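Local coordinates for protein 2-hydroxyisobutanoyl-CoA mutase large subunit (PDB 4R3U) that isomerises 2-hydroxyisobutyryl-CoA and (S)-3-hydroxybutyryl-CoA, together with a small cobalamin-binding subunit, at residues T426-Y429 / E430-F434. Sequence-based numbering, arbitrary orientation.
Sequences TTEY and EKKIF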
ATOM      1  N   THR A 426      -7.715  11.728  17.578  1.00 24.51           N
ATOM      2  CA  THR A 426      -8.969  11.043  17.938  1.00 24.89           C
ATOM      3  C   THR A 426      -9.776  11.971  18.876  1.00 31.14           C
ATOM      4  O   THR A 426     -10.978  12.184  18.666  1.00 29.58           O
ATOM      5  CB  THR A 426      -8.677   9.690  18.630  1.00 30.28           C
ATOM      6  OG1 THR A 426      -7.934   8.846  17.744  1.00 27.28           O
ATOM      7  CG2 THR A 426      -9.946   8.984  19.131  1.00 25.07           C
ATOM      8  N   THR A 427      -9.084  12.557  19.875  1.00 29.57           N
ATOM      9  CA  THR A 427      -9.709  13.464  20.846  1.00 30.86           C
ATOM     10  C   THR A 427     -10.199  14.795  20.228  1.00 33.77           C
ATOM     11  O   THR A 427     -11.253  15.301  20.629  1.00 33.74           O
ATOM     12  CB  THR A 427      -8.848  13.557  22.115  1.00 31.44           C
ATOM     13  OG1 THR A 427      -8.724  12.236  22.682  1.00 26.20           O
ATOM     14  CG2 THR A 427      -9.416  14.524  23.132  1.00 25.89           C
ATOM     15  N   GLU A 428      -9.428  15.337  19.266  1.00 30.10           N
ATOM     16  CA  GLU A 428      -9.733  16.567  18.528  1.00 30.54           C
ATOM     17  C   GLU A 428     -10.988  16.340  17.690  1.00 36.27           C
ATOM     18  O   GLU A 428     -11.923  17.141  17.771  1.00 38.19           O
ATOM     19  CB  GLU A 428      -8.541  17.015  17.661  1.00 31.44           C
ATOM     20  CG  GLU A 428      -7.763  18.171  18.261  1.00 52.15           C
ATOM     21  CD  GLU A 428      -8.539  19.481  18.354  1.00 82.81           C
ATOM     22  OE1 GLU A 428      -9.005  19.814  19.470  1.00 78.13           O
ATOM     23  OE2 GLU A 428      -8.691  20.167  17.315  1.00 69.09           O
ATOM     24  N   TYR A 429     -11.052  15.204  16.960  1.00 31.52           N
ATOM     25  CA  TYR A 429     -12.235  14.826  16.189  1.00 30.52           C
ATOM     26  C   TYR A 429     -13.502  14.737  17.062  1.00 35.58           C
ATOM     27  O   TYR A 429     -14.505  15.354  16.712  1.00 36.65           O
ATOM     28  CB  TYR A 429     -12.001  13.529  15.381  1.00 29.72           C
ATOM     29  CG  TYR A 429     -11.618  13.842  13.959  1.00 30.49           C
ATOM     30  CD1 TYR A 429     -12.596  14.021  12.974  1.00 32.56           C
ATOM     31  CD2 TYR A 429     -10.293  14.114  13.621  1.00 30.32           C
ATOM     32  CE1 TYR A 429     -12.253  14.411  11.680  1.00 32.16           C
ATOM     33  CE2 TYR A 429      -9.940  14.487  12.330  1.00 30.00           C
ATOM     34  CZ  TYR A 429     -10.921  14.628  11.362  1.00 34.19           C
ATOM     35  OH  TYR A 429     -10.569  15.052  10.109  1.00 32.74           O
ATOM     36  N   GLU A 430     -13.420  14.043  18.221  1.00 31.62           N
ATOM     37  CA  GLU A 430     -14.496  13.869  19.203  1.00 31.58           C
ATOM     38  C   GLU A 430     -15.137  15.216  19.596  1.00 37.33           C
ATOM     39  O   GLU A 430     -16.332  15.417  19.394  1.00 35.33           O
ATOM     40  CB  GLU A 430     -13.950  13.142  20.440  1.00 33.06           C
ATOM     41  CG  GLU A 430     -15.035  12.788  21.440  1.00 42.69           C
ATOM     42  CD  GLU A 430     -14.584  12.503  22.854  1.00 51.18           C
ATOM     43  OE1 GLU A 430     -15.457  12.201  23.698  1.00 52.89           O
ATOM     44  OE2 GLU A 430     -13.373  12.647  23.139  1.00 41.12           O
ATOM     45  N   LYS A 431     -14.313  16.146  20.106  1.00 36.73           N
ATOM     46  CA  LYS A 431     -14.718  17.480  20.521  1.00 37.57           C
ATOM     47  C   LYS A 431     -15.336  18.274  19.360  1.00 40.01           C
ATOM     48  O   LYS A 431     -16.413  18.852  19.530  1.00 40.97           O
ATOM     49  CB  LYS A 431     -13.546  18.226  21.179  1.00 41.38           C
ATOM     50  CG  LYS A 431     -13.118  17.593  22.506  1.00 63.87           C
ATOM     51  CD  LYS A 431     -11.790  18.135  23.026  1.00 80.68           C
ATOM     52  CE  LYS A 431     -11.395  17.543  24.365  1.00 89.59           C
ATOM     53  NZ  LYS A 431     -10.002  17.908  24.760  1.00 88.35           N
ATOM     54  N   LYS A 432     -14.686  18.262  18.179  1.00 33.84           N
ATOM     55  CA  LYS A 432     -15.165  18.971  16.982  1.00 31.73           C
ATOM     56  C   LYS A 432     -16.466  18.391  16.478  1.00 32.01           C
ATOM     57  O   LYS A 432     -17.336  19.157  16.056  1.00 30.50           O
ATOM     58  CB  LYS A 432     -14.096  19.041  15.880  1.00 32.64           C
ATOM     59  CG  LYS A 432     -12.896  19.946  16.185  1.00 39.97           C
ATOM     60  CD  LYS A 432     -13.173  21.436  16.024  1.00 46.39           C
ATOM     61  CE  LYS A 432     -12.158  22.249  16.797  1.00 60.90           C
ATOM     62  NZ  LYS A 432     -12.608  23.652  17.017  1.00 70.77           N
ATOM     63  N   ILE A 433     -16.637  17.049  16.591  1.00 28.17           N
ATOM     64  CA  ILE A 433     -17.883  16.341  16.233  1.00 27.58           C
ATOM     65  C   ILE A 433     -19.013  16.783  17.174  1.00 31.88           C
ATOM     66  O   ILE A 433     -20.080  17.158  16.692  1.00 32.00           O
ATOM     67  CB  ILE A 433     -17.712  14.792  16.241  1.00 29.94           C
ATOM     68  CG1 ILE A 433     -16.979  14.279  14.971  1.00 27.21           C
ATOM     69  CG2 ILE A 433     -19.056  14.048  16.460  1.00 32.08           C
ATOM     70  CD1 ILE A 433     -16.152  12.935  15.213  1.00 19.93           C
ATOM     71  N   PHE A 434     -18.775  16.749  18.506  1.00 28.60           N
ATOM     72  CA  PHE A 434     -19.803  17.132  19.478  1.00 29.83           C
ATOM     73  C   PHE A 434     -20.277  18.572  19.321  1.00 37.46           C
ATOM     74  O   PHE A 434     -21.479  18.838  19.414  1.00 39.75           O
ATOM     75  CB  PHE A 434     -19.397  16.794  20.921  1.00 31.13           C
ATOM     76  CG  PHE A 434     -19.577  15.337  21.242  1.00 31.35           C
ATOM     77  CD1 PHE A 434     -20.800  14.710  21.041  1.00 34.33           C
ATOM     78  CD2 PHE A 434     -18.525  14.587  21.757  1.00 32.41           C
ATOM     79  CE1 PHE A 434     -20.953  13.351  21.309  1.00 35.20           C
ATOM     80  CE2 PHE A 434     -18.680  13.224  22.017  1.00 33.93           C
ATOM     81  CZ  PHE A 434     -19.888  12.618  21.801  1.00 31.70           C
TER
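Thr427 and Lys431 lie one turn apart on the α-helix 420-442, their side chains running alongside each other and pointing the same way. The backbone gives the classic i to i+4 pattern: Glu430, Lys431, Lys432 and Ile433 donate their amides to the carbonyls of Thr426, Thr427, Glu428 and Tyr429. The shortest of the four, Ile433 N to Tyr429 O, measures 2.7 Å.

Among the side chains, Thr427 turns its methyl toward the lysine: CG2 sits anti to the backbone N and meets Lys431 CE at 3.8 Å. Opposite charges one turn apart do not meet. Glu428 and Lys432 also run side by side, both bent at chi2, yet Glu428 OE2 and Lys432 NZ stay 5.3 Å apart. Glu430, its chain extended with CG anti to the backbone N, reaches across to helix 306-327, where OE2 meets Arg318 and OE1 meets Lys322 in salt bridges, so two cations hold this buried acid and probably favour its ionised form; Thr427 OG1 is hydrogen-bonded to the same Arg318 and to Glu423 O.

The Tyr429 ring stacks with Phe55 and its OH hydrogen-bonds to Glu308, while Ile433 packs on Leu265 and Ala268 of helix 264-283. Across the contact, Ile433 CD1 lies at the edge of the Tyr429 ring, near its plane, and touches Tyr429 CB at 4.2 Å.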